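Side-chain contact in cytidylate kinase-like family protein (Eubacterium ventriosum, PDB 3FDI), which is of unknown function but belongs to the cytidylate kinase-like family of P-loop proteins and probably transfers phosphate to a nucleotide or similar substrate: residues 38-43 with 101-106. Sequence-based numbering, arbitrary orientation.
With SO4 (sulfate ion), chain F.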
loop_
_atom_site.group_PDB
_atom_site.type_symbol
_atom_site.label_atom_id
_atom_site.label_comp_id
_atom_site.label_asym_id
_atom_site.label_seq_id
_atom_site.Cartn_x
_atom_site.Cartn_y
_atom_site.Cartn_z
ATOM N N GLU B 38 -21.261 18.791 2.380
ATOM C CA GLU B 38 -22.065 19.930 1.950
ATOM C C GLU B 38 -22.438 20.868 3.116
ATOM O O GLU B 38 -22.329 22.097 3.036
ATOM C CB GLU B 38 -23.336 19.411 1.292
ATOM C CG GLU B 38 -24.350 20.534 0.952
ATOM C CD GLU B 38 -25.753 20.026 0.725
ATOM O OE1 GLU B 38 -25.924 18.808 0.566
ATOM O OE2 GLU B 38 -26.676 20.878 0.686
ATOM N N LEU B 39 -22.903 20.267 4.194
ATOM C CA LEU B 39 -23.373 21.022 5.321
ATOM C C LEU B 39 -22.187 21.667 6.010
ATOM O O LEU B 39 -22.246 22.826 6.389
ATOM C CB LEU B 39 -24.093 20.068 6.244
ATOM C CG LEU B 39 -24.869 20.649 7.393
ATOM C CD1 LEU B 39 -26.024 19.662 7.749
ATOM C CD2 LEU B 39 -23.906 20.900 8.557
ATOM N N LEU B 40 -21.111 20.892 6.177
ATOM C CA LEU B 40 -19.880 21.403 6.788
ATOM C C LEU B 40 -19.264 22.502 5.947
ATOM O O LEU B 40 -18.692 23.431 6.487
ATOM C CB LEU B 40 -18.869 20.268 7.064
ATOM C CG LEU B 40 -19.162 19.413 8.318
ATOM C CD1 LEU B 40 -18.168 18.298 8.534
ATOM C CD2 LEU B 40 -19.190 20.335 9.540
ATOM N N ASP B 41 -19.410 22.438 4.632
ATOM C CA ASP B 41 -19.013 23.556 3.811
ATOM C C ASP B 41 -19.655 24.848 4.247
ATOM O O ASP B 41 -18.981 25.887 4.277
ATOM C CB ASP B 41 -19.263 23.280 2.336
ATOM C CG ASP B 41 -18.226 22.304 1.758
ATOM O OD1 ASP B 41 -17.165 22.122 2.383
ATOM O OD2 ASP B 41 -18.478 21.697 0.697
ATOM N N GLU B 42 -20.929 24.783 4.638
ATOM C CA GLU B 42 -21.613 25.957 5.200
ATOM C C GLU B 42 -21.242 26.284 6.652
ATOM O O GLU B 42 -20.646 27.328 6.914
ATOM C CB GLU B 42 -23.143 25.815 5.064
ATOM C CG GLU B 42 -23.640 25.979 3.646
ATOM C CD GLU B 42 -23.076 27.240 2.997
ATOM O OE1 GLU B 42 -23.219 28.327 3.584
ATOM O OE2 GLU B 42 -22.471 27.156 1.916
ATOM N N VAL B 43 -21.588 25.387 7.578
ATOM C CA VAL B 43 -21.604 25.700 9.024
ATOM C C VAL B 43 -20.223 25.766 9.667
ATOM O O VAL B 43 -20.095 26.198 10.817
ATOM C CB VAL B 43 -22.410 24.663 9.889
ATOM C CG1 VAL B 43 -23.084 25.377 11.137
ATOM C CG2 VAL B 43 -23.462 23.898 9.075
ATOM N N PHE B 101 -25.283 12.450 16.220
ATOM C CA PHE B 101 -25.360 12.702 14.781
ATOM C C PHE B 101 -24.724 11.600 13.960
ATOM O O PHE B 101 -24.021 10.737 14.482
ATOM C CB PHE B 101 -24.722 14.085 14.378
ATOM C CG PHE B 101 -23.274 14.244 14.784
ATOM C CD1 PHE B 101 -22.236 13.889 13.917
ATOM C CD2 PHE B 101 -22.950 14.737 16.035
ATOM C CE1 PHE B 101 -20.898 14.036 14.291
ATOM C CE2 PHE B 101 -21.613 14.880 16.438
ATOM C CZ PHE B 101 -20.583 14.528 15.559
ATOM N N VAL B 102 -25.023 11.663 12.665
ATOM C CA VAL B 102 -24.406 10.847 11.647
ATOM C C VAL B 102 -23.514 11.789 10.852
ATOM O O VAL B 102 -23.907 12.916 10.518
ATOM C CB VAL B 102 -25.450 10.214 10.698
ATOM C CG1 VAL B 102 -24.747 9.424 9.622
ATOM C CG2 VAL B 102 -26.455 9.323 11.469
ATOM N N ILE B 103 -22.298 11.342 10.574
ATOM C CA ILE B 103 -21.389 12.116 9.766
ATOM C C ILE B 103 -20.803 11.194 8.689
ATOM O O ILE B 103 -20.324 10.103 8.978
ATOM C CB ILE B 103 -20.318 12.849 10.646
ATOM C CG1 ILE B 103 -19.319 13.663 9.809
ATOM C CG2 ILE B 103 -19.581 11.887 11.535
ATOM C CD1 ILE B 103 -19.901 14.769 9.042
ATOM N N VAL B 104 -20.900 11.633 7.450
ATOM C CA VAL B 104 -20.351 10.905 6.329
ATOM C C VAL B 104 -18.993 11.503 6.019
ATOM O O VAL B 104 -18.865 12.729 5.886
ATOM C CB VAL B 104 -21.262 11.057 5.105
ATOM C CG1 VAL B 104 -20.595 10.456 3.871
ATOM C CG2 VAL B 104 -22.643 10.392 5.381
ATOM N N GLY B 105 -17.981 10.656 5.905
ATOM C CA GLY B 105 -16.696 11.082 5.444
ATOM C C GLY B 105 -16.039 11.987 6.443
ATOM O O GLY B 105 -16.249 11.823 7.658
ATOM N N ARG B 106 -15.230 12.919 5.928
ATOM C CA ARG B 106 -14.598 13.969 6.726
ATOM C C ARG B 106 -13.659 13.478 7.837
ATOM O O ARG B 106 -13.445 14.164 8.845
ATOM C CB ARG B 106 -15.682 14.889 7.311
ATOM C CG ARG B 106 -16.634 15.554 6.244
ATOM C CD ARG B 106 -15.938 16.690 5.474
ATOM N NE ARG B 106 -15.247 16.202 4.309
ATOM C CZ ARG B 106 -14.455 16.920 3.515
ATOM N NH1 ARG B 106 -14.231 18.210 3.753
ATOM N NH2 ARG B 106 -13.883 16.337 2.458
HETATM S S SO4 F . -16.059 13.441 1.917
HETATM O O1 SO4 F . -15.979 14.012 3.252
HETATM O O2 SO4 F . -15.445 12.114 2.043
HETATM O O3 SO4 F . -17.434 13.393 1.451
HETATM O O4 SO4 F . -15.311 14.331 0.993
#
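Oxygen O1 of a bound sulfate is gripped by Arg-106, whose backbone N donates to it over 3.0 Å at a bent N-H...O angle of 131°. NE of the same residue also donates to O1, although its 2.5 Å separation from that oxygen is suspiciously short, and O1 sits at the guanidinium edge, in its plane. NH2 reaches the neighbouring oxygen O4 at 2.9 Å and bonds O1 weakly. With CG anti to the carbonyl carbon (chi1 -57°) and further bends at chi2 and chi3, the chain curls so that backbone N and guanidinium converge on one anion. Gly-105, just before, has a positive phi of 68° that suits glycine, and a CB there would run into O2.

The outer flank of the curl meets helix 37-43. CD1 of Leu-40 lies 3.9 Å from Arg-106 CG and 4.1 Å from its CD, the two side chains running antiparallel past each other. The same methyl touches CD1 of Ile-103 at 4.0 Å, the isoleucine side chain lying roughly perpendicular to the leucine's. Helix 81-95 adds Phe-89 and Ile-90 around the leucine. Asp-41 OD1 remains 5.1 Å from Arg-106 NH1; Gln-86 links them, accepting from NH1 and donating weakly to OD1.

With an alanine here instead of Arg-106, the sulfate would probably lose the NE and NH2 donors, leaving it to the backbone N and Arg-13, and a gap would open beside the Leu-40 methyl. Though the ion probably came from the crystallisation liquor, its setting is consistent with a substrate phosphate site. The arginine divides its chemistry: CG and CD pack on the leucine methyl while N-H groups face the anion.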